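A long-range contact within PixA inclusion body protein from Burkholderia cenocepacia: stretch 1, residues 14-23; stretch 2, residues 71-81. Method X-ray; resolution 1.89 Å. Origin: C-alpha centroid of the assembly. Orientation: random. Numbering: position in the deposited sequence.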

# COMPACT_ATOMS: atom_id res chain seq x y z
N GLU C 14 -22.01 -17.52 13.35
CA GLU C 14 -21.15 -18.54 13.98
C GLU C 14 -19.75 -17.98 14.26
O GLU C 14 -18.76 -18.59 13.89
CB GLU C 14 -21.06 -19.78 13.05
N LYS C 15 -19.69 -16.81 14.89
CA LYS C 15 -18.43 -16.15 15.21
C LYS C 15 -17.67 -17.02 16.18
O LYS C 15 -18.22 -17.48 17.15
CB LYS C 15 -18.70 -14.81 15.84
CG LYS C 15 -17.45 -14.11 16.32
CD LYS C 15 -17.81 -12.82 17.06
CE LYS C 15 -16.58 -12.00 17.38
NZ LYS C 15 -16.91 -10.94 18.37
N ALA C 16 -16.40 -17.27 15.92
CA ALA C 16 -15.64 -18.14 16.77
C ALA C 16 -14.26 -17.53 16.87
O ALA C 16 -13.84 -16.78 15.98
CB ALA C 16 -15.55 -19.52 16.16
N ALA C 17 -13.55 -17.89 17.90
CA ALA C 17 -12.22 -17.39 18.09
C ALA C 17 -11.33 -17.91 16.96
O ALA C 17 -11.31 -19.11 16.72
CB ALA C 17 -11.71 -17.82 19.46
N GLN C 18 -10.64 -17.00 16.25
CA GLN C 18 -9.67 -17.38 15.20
C GLN C 18 -8.28 -17.66 15.81
O GLN C 18 -8.00 -17.32 16.97
CB GLN C 18 -9.60 -16.26 14.15
CG GLN C 18 -10.93 -15.85 13.52
CD GLN C 18 -11.56 -16.99 12.71
OE1 GLN C 18 -10.92 -17.59 11.90
NE2 GLN C 18 -12.81 -17.29 12.98
N SER C 19 -7.45 -18.39 15.08
CA SER C 19 -6.04 -18.62 15.42
C SER C 19 -5.19 -18.07 14.28
O SER C 19 -5.19 -18.62 13.20
CB SER C 19 -5.75 -20.08 15.51
OG SER C 19 -6.68 -20.63 16.39
N ILE C 20 -4.50 -16.98 14.54
CA ILE C 20 -3.81 -16.21 13.56
C ILE C 20 -2.31 -16.51 13.69
O ILE C 20 -1.77 -16.52 14.74
CB ILE C 20 -4.00 -14.74 13.87
CG1 ILE C 20 -5.50 -14.43 13.86
CG2 ILE C 20 -3.28 -13.92 12.82
CD1 ILE C 20 -5.77 -13.13 14.61
N GLN C 21 -1.69 -16.86 12.60
CA GLN C 21 -0.29 -17.04 12.60
C GLN C 21 0.41 -15.79 12.13
O GLN C 21 0.06 -15.20 11.09
CB GLN C 21 0.05 -18.20 11.64
CG GLN C 21 -0.55 -19.57 11.93
CD GLN C 21 -0.52 -20.44 10.65
OE1 GLN C 21 -1.16 -20.09 9.61
NE2 GLN C 21 0.14 -21.53 10.71
N ILE C 22 1.49 -15.41 12.84
CA ILE C 22 2.15 -14.21 12.49
C ILE C 22 3.62 -14.56 12.26
O ILE C 22 4.16 -15.26 13.06
CB ILE C 22 2.03 -13.10 13.60
CG1 ILE C 22 0.58 -12.70 13.91
CG2 ILE C 22 2.86 -11.90 13.22
CD1 ILE C 22 0.50 -11.88 15.20
N LEU C 23 4.23 -14.07 11.17
CA LEU C 23 5.63 -14.26 10.87
C LEU C 23 6.35 -12.94 10.77
O LEU C 23 6.02 -12.04 9.93
CB LEU C 23 5.84 -15.14 9.61
CG LEU C 23 7.28 -15.59 9.35
CD1 LEU C 23 7.73 -16.57 10.43
CD2 LEU C 23 7.36 -16.18 7.95
N ASN C 71 5.71 -2.81 11.43
CA ASN C 71 4.79 -2.40 12.45
C ASN C 71 3.46 -3.18 12.54
O ASN C 71 2.72 -3.10 13.57
CB ASN C 71 4.49 -0.90 12.20
CG ASN C 71 3.75 -0.28 13.30
OD1 ASN C 71 4.34 0.08 14.33
ND2 ASN C 71 2.42 -0.13 13.11
N LEU C 72 3.18 -3.96 11.52
CA LEU C 72 1.98 -4.77 11.34
C LEU C 72 0.64 -4.03 11.36
O LEU C 72 -0.12 -4.15 10.39
CB LEU C 72 1.96 -6.02 12.22
CG LEU C 72 0.95 -7.10 11.74
CD1 LEU C 72 1.05 -7.51 10.29
CD2 LEU C 72 0.95 -8.33 12.63
N GLY C 73 0.35 -3.27 12.41
CA GLY C 73 -0.97 -2.58 12.47
C GLY C 73 -2.08 -3.61 12.53
O GLY C 73 -3.11 -3.52 11.82
N LEU C 74 -1.90 -4.65 13.34
CA LEU C 74 -2.83 -5.78 13.36
C LEU C 74 -4.13 -5.35 14.04
O LEU C 74 -4.12 -4.66 15.06
CB LEU C 74 -2.24 -6.92 14.16
CG LEU C 74 -2.99 -8.21 14.23
CD1 LEU C 74 -3.17 -8.93 12.90
CD2 LEU C 74 -2.32 -9.15 15.27
N LYS C 75 -5.23 -5.74 13.46
CA LYS C 75 -6.53 -5.49 14.10
C LYS C 75 -7.25 -6.77 14.15
O LYS C 75 -7.44 -7.38 13.13
CB LYS C 75 -7.35 -4.48 13.35
CG LYS C 75 -6.78 -3.10 13.45
CD LYS C 75 -7.24 -2.30 12.30
CE LYS C 75 -7.27 -0.82 12.60
NZ LYS C 75 -8.63 -0.49 13.14
N LEU C 76 -7.68 -7.19 15.32
CA LEU C 76 -8.36 -8.46 15.39
C LEU C 76 -9.51 -8.47 16.45
O LEU C 76 -9.85 -7.43 16.98
CB LEU C 76 -7.33 -9.58 15.60
CG LEU C 76 -6.77 -9.88 17.01
CD1 LEU C 76 -5.45 -10.68 16.94
CD2 LEU C 76 -6.57 -8.73 17.90
N ASN C 77 -10.11 -9.61 16.68
CA ASN C 77 -11.22 -9.74 17.63
C ASN C 77 -10.76 -10.18 19.02
O ASN C 77 -9.93 -11.09 19.12
CB ASN C 77 -12.30 -10.71 17.11
CG ASN C 77 -12.61 -10.51 15.64
OD1 ASN C 77 -13.51 -9.72 15.30
ND2 ASN C 77 -11.85 -11.25 14.73
N VAL C 78 -11.25 -9.54 20.09
CA VAL C 78 -11.09 -10.15 21.40
C VAL C 78 -11.46 -11.64 21.33
O VAL C 78 -12.53 -12.01 20.82
CB VAL C 78 -11.95 -9.43 22.45
CG1 VAL C 78 -11.95 -10.18 23.77
CG2 VAL C 78 -11.50 -8.04 22.58
N GLY C 79 -10.66 -12.51 21.88
CA GLY C 79 -10.86 -13.93 21.71
C GLY C 79 -9.86 -14.62 20.78
O GLY C 79 -9.58 -15.78 20.97
N ASP C 80 -9.37 -13.91 19.76
CA ASP C 80 -8.49 -14.48 18.76
C ASP C 80 -7.16 -14.82 19.41
O ASP C 80 -6.61 -14.03 20.20
CB ASP C 80 -8.27 -13.51 17.60
CG ASP C 80 -9.59 -13.31 16.73
OD1 ASP C 80 -10.60 -14.05 17.01
OD2 ASP C 80 -9.60 -12.41 15.83
N LYS C 81 -6.67 -16.02 19.07
CA LYS C 81 -5.36 -16.46 19.44
C LYS C 81 -4.31 -15.98 18.42
O LYS C 81 -4.62 -15.83 17.25
CB LYS C 81 -5.35 -17.99 19.47
CG LYS C 81 -6.54 -18.51 20.29
CD LYS C 81 -6.38 -19.95 20.80
CE LYS C 81 -7.09 -21.01 19.92
NZ LYS C 81 -6.52 -22.37 20.16
O HOH W 1 -14.63 -10.19 19.88
O HOH W 2 -13.12 -13.82 16.18

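This contact joins a short parallel backbone pairing, where Gln18 to Ile20 run beside Asp80 and Lys81, to an apolar packing of two strands that face each other across their side chains. The pairing is pinned by two backbone hydrogen bonds: Lys81 N donates to Gln18 O at 2.8 Å, and Ile20 N donates to Lys81 O at 2.9 Å. Lys81 thus offers both its polar backbone groups to residues flanking Ser19, the standard parallel register, with the CA atoms of Ser19 and Lys81 4.6 Å apart.

Just before this bridge, Asp80 takes over with its side chain. Asp80 OD1 accepts from Gln18 N (3.0 Å, 165°), while Asp80 OD2 accepts from both Asn77 N at 3.0 Å and Asn77 ND2 at 2.8 Å. One carboxylate therefore holds the neighbouring stretch with one oxygen and braces its own type II turn, Asn77 to Asp80, with the other; the turn is closed by Asp80 N donating to Asn77 O at 2.9 Å. Gly79 suits its place in that turn: at its phi/psi of 106°/-31° a CB would jam against the preceding carbonyl oxygen. Water adds two links at this end, one between Lys15 NZ and Val78 O, the other lying within reach of Ala16 O and Asp80 OD1.

On the other side of the turn, strand 72-76 meets strand 19-23 without backbone pairing: the two run nearly antiparallel (171°), but their axes come no closer than 10.7 Å, so side chains span the gap. Alternation supplies them: Ile20 and Ile22 point toward the other stretch, whereas Gln21 between them points away. Ile20 CD1 packs tightly on Leu76 CD1 at 3.4 Å; Ile22 CD1 reaches Leu74 CD2 at 3.9 Å, and Ile22 CG2 reaches Leu72 CD2 at 4.1 Å.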